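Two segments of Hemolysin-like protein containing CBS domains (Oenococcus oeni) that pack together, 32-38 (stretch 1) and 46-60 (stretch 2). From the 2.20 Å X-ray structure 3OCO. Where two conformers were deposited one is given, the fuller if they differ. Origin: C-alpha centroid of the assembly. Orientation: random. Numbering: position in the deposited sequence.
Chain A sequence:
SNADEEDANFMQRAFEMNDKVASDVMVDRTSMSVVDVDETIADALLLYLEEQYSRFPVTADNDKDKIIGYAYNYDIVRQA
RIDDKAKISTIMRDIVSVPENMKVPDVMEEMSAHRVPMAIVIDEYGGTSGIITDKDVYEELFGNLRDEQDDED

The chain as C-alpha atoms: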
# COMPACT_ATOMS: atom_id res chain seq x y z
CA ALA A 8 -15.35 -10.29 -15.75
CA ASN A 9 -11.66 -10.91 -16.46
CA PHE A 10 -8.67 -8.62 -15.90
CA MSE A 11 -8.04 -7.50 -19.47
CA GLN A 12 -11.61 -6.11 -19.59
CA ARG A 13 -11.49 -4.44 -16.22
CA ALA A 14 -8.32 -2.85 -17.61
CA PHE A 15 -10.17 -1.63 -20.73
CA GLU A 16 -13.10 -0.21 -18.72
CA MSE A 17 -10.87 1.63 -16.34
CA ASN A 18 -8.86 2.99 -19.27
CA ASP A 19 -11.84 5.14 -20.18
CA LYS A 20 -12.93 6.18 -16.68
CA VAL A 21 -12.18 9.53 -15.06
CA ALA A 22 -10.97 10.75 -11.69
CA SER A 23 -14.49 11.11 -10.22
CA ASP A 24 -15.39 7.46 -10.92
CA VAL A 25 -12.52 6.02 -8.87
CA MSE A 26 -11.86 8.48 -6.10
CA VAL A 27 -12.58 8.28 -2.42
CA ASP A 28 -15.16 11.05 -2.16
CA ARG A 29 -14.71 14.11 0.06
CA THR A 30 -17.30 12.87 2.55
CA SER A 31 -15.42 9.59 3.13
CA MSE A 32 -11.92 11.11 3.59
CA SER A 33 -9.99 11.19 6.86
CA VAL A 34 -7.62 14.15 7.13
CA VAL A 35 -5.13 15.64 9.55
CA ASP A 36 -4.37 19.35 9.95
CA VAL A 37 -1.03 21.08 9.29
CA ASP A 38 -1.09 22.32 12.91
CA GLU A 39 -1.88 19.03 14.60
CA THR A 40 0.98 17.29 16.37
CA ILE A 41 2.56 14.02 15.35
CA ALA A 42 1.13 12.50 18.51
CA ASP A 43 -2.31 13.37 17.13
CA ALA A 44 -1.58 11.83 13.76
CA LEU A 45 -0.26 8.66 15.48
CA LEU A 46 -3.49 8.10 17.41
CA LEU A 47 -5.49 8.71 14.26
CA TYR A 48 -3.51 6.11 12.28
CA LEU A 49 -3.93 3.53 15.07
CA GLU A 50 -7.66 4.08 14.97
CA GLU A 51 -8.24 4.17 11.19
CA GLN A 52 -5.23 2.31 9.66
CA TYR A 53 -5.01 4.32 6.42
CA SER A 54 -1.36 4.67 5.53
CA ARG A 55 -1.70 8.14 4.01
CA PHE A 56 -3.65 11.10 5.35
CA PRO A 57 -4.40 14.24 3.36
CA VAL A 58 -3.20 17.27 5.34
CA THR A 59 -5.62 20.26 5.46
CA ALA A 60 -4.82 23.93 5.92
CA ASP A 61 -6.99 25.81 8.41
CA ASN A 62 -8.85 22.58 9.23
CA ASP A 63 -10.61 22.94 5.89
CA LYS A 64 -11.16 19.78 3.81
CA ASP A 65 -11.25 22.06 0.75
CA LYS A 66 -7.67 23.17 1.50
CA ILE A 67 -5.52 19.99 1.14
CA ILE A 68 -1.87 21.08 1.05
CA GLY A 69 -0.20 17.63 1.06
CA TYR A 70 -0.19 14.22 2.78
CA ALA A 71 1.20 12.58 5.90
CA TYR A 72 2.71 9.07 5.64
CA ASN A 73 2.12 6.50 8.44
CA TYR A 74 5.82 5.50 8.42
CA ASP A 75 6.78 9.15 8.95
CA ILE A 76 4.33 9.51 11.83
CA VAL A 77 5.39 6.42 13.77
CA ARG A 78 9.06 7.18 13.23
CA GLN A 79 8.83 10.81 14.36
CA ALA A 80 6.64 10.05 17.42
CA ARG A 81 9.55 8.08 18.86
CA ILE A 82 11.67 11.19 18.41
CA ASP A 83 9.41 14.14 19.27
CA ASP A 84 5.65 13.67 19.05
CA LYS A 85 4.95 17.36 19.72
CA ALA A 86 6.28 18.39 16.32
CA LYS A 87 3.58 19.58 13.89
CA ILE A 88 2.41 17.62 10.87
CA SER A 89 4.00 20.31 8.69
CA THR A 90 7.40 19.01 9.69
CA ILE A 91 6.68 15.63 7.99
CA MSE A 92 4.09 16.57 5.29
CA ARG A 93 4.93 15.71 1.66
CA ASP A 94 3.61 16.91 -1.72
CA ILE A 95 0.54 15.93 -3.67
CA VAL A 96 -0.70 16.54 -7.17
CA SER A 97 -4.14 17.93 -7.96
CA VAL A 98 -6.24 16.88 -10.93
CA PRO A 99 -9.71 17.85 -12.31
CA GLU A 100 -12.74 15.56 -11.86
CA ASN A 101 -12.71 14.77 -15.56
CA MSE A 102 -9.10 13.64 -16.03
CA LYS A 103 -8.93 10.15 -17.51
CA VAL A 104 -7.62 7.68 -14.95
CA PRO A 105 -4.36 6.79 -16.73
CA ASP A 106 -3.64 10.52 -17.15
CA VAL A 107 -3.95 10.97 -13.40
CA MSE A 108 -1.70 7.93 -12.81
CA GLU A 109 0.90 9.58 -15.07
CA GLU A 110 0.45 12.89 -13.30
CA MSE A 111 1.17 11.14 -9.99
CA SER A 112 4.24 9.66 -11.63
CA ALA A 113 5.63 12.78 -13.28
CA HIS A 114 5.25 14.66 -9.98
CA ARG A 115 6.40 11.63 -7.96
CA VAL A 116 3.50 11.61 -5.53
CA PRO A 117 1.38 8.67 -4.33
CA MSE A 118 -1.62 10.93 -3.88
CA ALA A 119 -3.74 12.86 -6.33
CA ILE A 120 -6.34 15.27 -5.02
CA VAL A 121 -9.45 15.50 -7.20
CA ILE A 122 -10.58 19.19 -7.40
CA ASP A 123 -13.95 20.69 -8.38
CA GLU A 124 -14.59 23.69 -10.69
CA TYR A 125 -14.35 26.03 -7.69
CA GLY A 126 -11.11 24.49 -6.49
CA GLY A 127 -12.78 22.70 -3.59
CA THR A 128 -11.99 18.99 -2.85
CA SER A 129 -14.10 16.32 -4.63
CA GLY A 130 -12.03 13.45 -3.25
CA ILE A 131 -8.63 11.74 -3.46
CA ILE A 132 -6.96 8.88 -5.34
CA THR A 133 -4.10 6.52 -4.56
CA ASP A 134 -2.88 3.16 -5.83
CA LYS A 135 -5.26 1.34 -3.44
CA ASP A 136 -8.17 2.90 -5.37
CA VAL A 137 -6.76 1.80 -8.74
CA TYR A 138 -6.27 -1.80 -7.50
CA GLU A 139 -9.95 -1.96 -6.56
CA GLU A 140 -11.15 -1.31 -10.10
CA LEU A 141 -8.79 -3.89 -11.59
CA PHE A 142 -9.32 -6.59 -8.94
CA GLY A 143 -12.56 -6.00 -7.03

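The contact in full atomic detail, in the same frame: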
# COMPACT_ATOMS: atom_id res chain seq x y z
N MSE A 32 -13.34 10.89 3.27
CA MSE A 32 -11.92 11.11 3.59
C MSE A 32 -11.66 11.31 5.08
O MSE A 32 -12.47 11.91 5.77
CB MSE A 32 -11.39 12.38 2.93
CG MSE A 32 -11.31 12.44 1.43
SE MSE A 32 -10.32 14.10 0.96
CE MSE A 32 -11.27 15.42 2.04
N SER A 33 -10.51 10.83 5.54
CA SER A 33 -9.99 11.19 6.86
C SER A 33 -8.74 12.05 6.67
O SER A 33 -7.79 11.63 6.00
CB SER A 33 -9.61 9.96 7.68
OG SER A 33 -10.75 9.15 7.95
N VAL A 34 -8.75 13.24 7.27
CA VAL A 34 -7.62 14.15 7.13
C VAL A 34 -6.97 14.48 8.47
O VAL A 34 -7.53 14.22 9.53
CB VAL A 34 -8.07 15.45 6.43
CG1 VAL A 34 -8.77 15.13 5.12
CG2 VAL A 34 -8.98 16.26 7.34
N VAL A 35 -5.75 14.99 8.40
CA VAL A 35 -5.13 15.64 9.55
C VAL A 35 -4.76 17.08 9.18
O VAL A 35 -4.59 17.40 8.01
CB VAL A 35 -3.85 14.91 10.01
CG1 VAL A 35 -4.20 13.54 10.54
CG2 VAL A 35 -2.88 14.81 8.85
N ASP A 36 -4.62 17.93 10.18
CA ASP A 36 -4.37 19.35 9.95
C ASP A 36 -2.88 19.71 10.08
O ASP A 36 -2.17 19.12 10.89
CB ASP A 36 -5.20 20.19 10.93
CG ASP A 36 -5.10 21.68 10.65
OD1 ASP A 36 -5.48 22.09 9.53
OD2 ASP A 36 -4.64 22.44 11.54
N VAL A 37 -2.43 20.68 9.29
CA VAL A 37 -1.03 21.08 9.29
C VAL A 37 -0.53 21.50 10.68
O VAL A 37 0.67 21.48 10.96
CB VAL A 37 -0.78 22.22 8.28
CG1 VAL A 37 -1.57 23.48 8.67
CG2 VAL A 37 0.70 22.52 8.17
N ASP A 38 -1.45 21.86 11.57
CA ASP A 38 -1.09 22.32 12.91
C ASP A 38 -1.36 21.29 14.00
O ASP A 38 -1.22 21.59 15.19
CB ASP A 38 -1.81 23.61 13.24
CG ASP A 38 -1.04 24.84 12.79
OD1 ASP A 38 -0.00 24.69 12.11
OD2 ASP A 38 -1.49 25.95 13.13
N LEU A 46 -2.24 8.64 16.89
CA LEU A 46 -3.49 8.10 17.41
C LEU A 46 -4.55 7.95 16.33
O LEU A 46 -5.40 7.04 16.40
CB LEU A 46 -4.04 8.97 18.54
CG LEU A 46 -3.14 9.07 19.76
CD1 LEU A 46 -3.73 10.06 20.76
CD2 LEU A 46 -2.89 7.66 20.39
N LEU A 47 -4.54 8.84 15.34
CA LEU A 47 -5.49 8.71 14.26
C LEU A 47 -5.19 7.44 13.43
O LEU A 47 -6.09 6.65 13.13
CB LEU A 47 -5.52 9.97 13.37
CG LEU A 47 -6.64 9.91 12.33
CD1 LEU A 47 -8.01 10.06 13.00
CD2 LEU A 47 -6.48 10.97 11.25
N TYR A 48 -3.93 7.27 13.06
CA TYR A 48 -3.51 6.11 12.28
C TYR A 48 -3.94 4.82 12.99
O TYR A 48 -4.56 3.95 12.39
CB TYR A 48 -1.99 6.16 12.04
CG TYR A 48 -1.39 4.84 11.61
CD1 TYR A 48 -1.78 4.23 10.42
CD2 TYR A 48 -0.43 4.20 12.38
CE1 TYR A 48 -1.24 3.03 10.02
CE2 TYR A 48 0.11 3.00 11.98
CZ TYR A 48 -0.29 2.41 10.80
OH TYR A 48 0.25 1.21 10.41
N LEU A 49 -3.66 4.74 14.29
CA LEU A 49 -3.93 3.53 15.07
C LEU A 49 -5.40 3.21 15.12
O LEU A 49 -5.79 2.05 15.29
CB LEU A 49 -3.37 3.69 16.49
CG LEU A 49 -1.85 3.57 16.54
CD1 LEU A 49 -1.31 3.86 17.91
CD2 LEU A 49 -1.46 2.16 16.13
N GLU A 50 -6.22 4.23 14.95
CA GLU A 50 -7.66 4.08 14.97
C GLU A 50 -8.25 3.75 13.59
O GLU A 50 -9.23 3.02 13.49
CB GLU A 50 -8.29 5.37 15.51
CG GLU A 50 -9.81 5.35 15.57
CD GLU A 50 -10.37 4.35 16.57
OE1 GLU A 50 -9.58 3.70 17.29
OE2 GLU A 50 -11.62 4.21 16.63
N GLU A 51 -7.65 4.29 12.53
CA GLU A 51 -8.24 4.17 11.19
C GLU A 51 -7.38 3.41 10.16
O GLU A 51 -7.87 3.11 9.06
CB GLU A 51 -8.57 5.56 10.65
CG GLU A 51 -9.27 6.45 11.68
CD GLU A 51 -10.06 7.56 11.04
OE1 GLU A 51 -9.43 8.47 10.46
OE2 GLU A 51 -11.31 7.53 11.11
N GLN A 52 -6.12 3.15 10.49
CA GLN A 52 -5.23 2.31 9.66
C GLN A 52 -4.74 2.87 8.32
O GLN A 52 -3.73 2.39 7.82
CB GLN A 52 -5.87 0.95 9.33
CG GLN A 52 -6.38 0.14 10.47
CD GLN A 52 -6.93 -1.17 9.95
OE1 GLN A 52 -6.21 -1.95 9.32
NE2 GLN A 52 -8.22 -1.41 10.18
N TYR A 53 -5.46 3.82 7.72
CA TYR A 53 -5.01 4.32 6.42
C TYR A 53 -3.53 4.65 6.50
O TYR A 53 -3.05 5.09 7.53
CB TYR A 53 -5.80 5.56 5.97
CG TYR A 53 -7.30 5.38 6.00
CD1 TYR A 53 -7.95 4.70 4.99
CD2 TYR A 53 -8.07 5.92 7.03
CE1 TYR A 53 -9.33 4.53 5.01
CE2 TYR A 53 -9.45 5.76 7.06
CZ TYR A 53 -10.07 5.06 6.05
OH TYR A 53 -11.44 4.90 6.07
N SER A 54 -2.79 4.41 5.44
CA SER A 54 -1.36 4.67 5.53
C SER A 54 -1.00 6.09 5.12
O SER A 54 0.10 6.57 5.41
CB SER A 54 -0.58 3.66 4.69
OG SER A 54 -0.96 3.75 3.34
N ARG A 55 -1.91 6.75 4.43
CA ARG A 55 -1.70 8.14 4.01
C ARG A 55 -2.88 9.03 4.31
O ARG A 55 -4.01 8.71 3.95
CB ARG A 55 -1.40 8.21 2.52
CG ARG A 55 -0.20 7.39 2.13
CD ARG A 55 0.13 7.62 0.70
NE ARG A 55 1.31 6.88 0.31
CZ ARG A 55 1.27 5.76 -0.41
NH1 ARG A 55 0.10 5.29 -0.81
NH2 ARG A 55 2.41 5.15 -0.74
N PHE A 56 -2.61 10.14 4.99
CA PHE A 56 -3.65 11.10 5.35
C PHE A 56 -3.41 12.43 4.67
O PHE A 56 -2.37 13.06 4.88
CB PHE A 56 -3.68 11.34 6.85
CG PHE A 56 -4.23 10.20 7.64
CD1 PHE A 56 -5.59 10.08 7.85
CD2 PHE A 56 -3.38 9.25 8.20
CE1 PHE A 56 -6.11 9.01 8.59
CE2 PHE A 56 -3.89 8.19 8.94
CZ PHE A 56 -5.26 8.08 9.13
N PRO A 57 -4.38 12.87 3.86
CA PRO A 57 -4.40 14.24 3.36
C PRO A 57 -4.27 15.22 4.53
O PRO A 57 -4.92 15.03 5.58
CB PRO A 57 -5.79 14.36 2.76
CG PRO A 57 -6.19 12.96 2.44
CD PRO A 57 -5.61 12.14 3.54
N VAL A 58 -3.39 16.20 4.36
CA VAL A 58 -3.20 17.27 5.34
C VAL A 58 -3.97 18.54 4.91
O VAL A 58 -3.76 19.03 3.81
CB VAL A 58 -1.70 17.60 5.48
CG1 VAL A 58 -1.51 18.85 6.33
CG2 VAL A 58 -0.94 16.41 6.07
N THR A 59 -4.86 19.05 5.76
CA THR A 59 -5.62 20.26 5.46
C THR A 59 -4.93 21.51 6.00
O THR A 59 -4.22 21.46 7.00
CB THR A 59 -7.05 20.22 6.05
OG1 THR A 59 -7.00 20.26 7.48
CG2 THR A 59 -7.78 18.98 5.63
N ALA A 60 -5.14 22.63 5.33
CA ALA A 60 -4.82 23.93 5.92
C ALA A 60 -6.07 24.46 6.63
O ALA A 60 -7.18 24.25 6.15
CB ALA A 60 -4.37 24.92 4.84

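Three backbone hydrogen bonds join residues 35-37 to the strand that opens at Arg55: Val35 N donates to Pro57 O (2.9 Å), Thr59 N donates to Val35 O (2.8 Å), and Val37 N donates to Thr59 O (3.0 Å). Their N-H...O angles of 155-158° are close to straight. Val35 thus uses both its N and its O, bonding to residues on either side of its partner Val58, the pattern of a parallel pairing; Asp36 pairs with Thr59 in the same register. Val35 O also receives a CA-H...O contact from Val58 CA at 3.0 Å. Pro57, which has no amide hydrogen, joins the backbone hydrogen bonding through its carbonyl, and its ring packs against stretch 1.

Side chains add further polar contacts. Ser33 OG donates to Glu51 OE1 (2.9 Å), tying the segment before the strand to the last turn of the helix. Asp36 OD1 lies 3.1 Å from Thr59 OG1, whose proton has another acceptor within reach, so that bond is not settled. The other carboxylate oxygen, Asp36 OD2, accepts from Asp38 N (3.2 Å) within its own stretch.

Because neighbouring strand residues alternate, Val35 and Val58 share one face of the sheet while Asp36 and Thr59 share the other. On the valine face, Val35 CG2 meets Val58 CG2 at 3.7 Å and Phe56 CB at 4.1 Å, and Val35 CG1 reaches Leu47 CD2 of the helix at 3.5 Å, so the helix packs against this face. The Phe56 ring presents its edge to the Ser33 carbonyl, with CD1 3.3 Å from Ser33 O. Farther along, Val34 CG1 touches Pro57 CB (3.9 Å) and Val34 CG2 approaches Thr59 CG2 (3.4 Å), while Val37 CB lies 4.0 Å from Val58 CG1. Together the two stretches bury 618 Å².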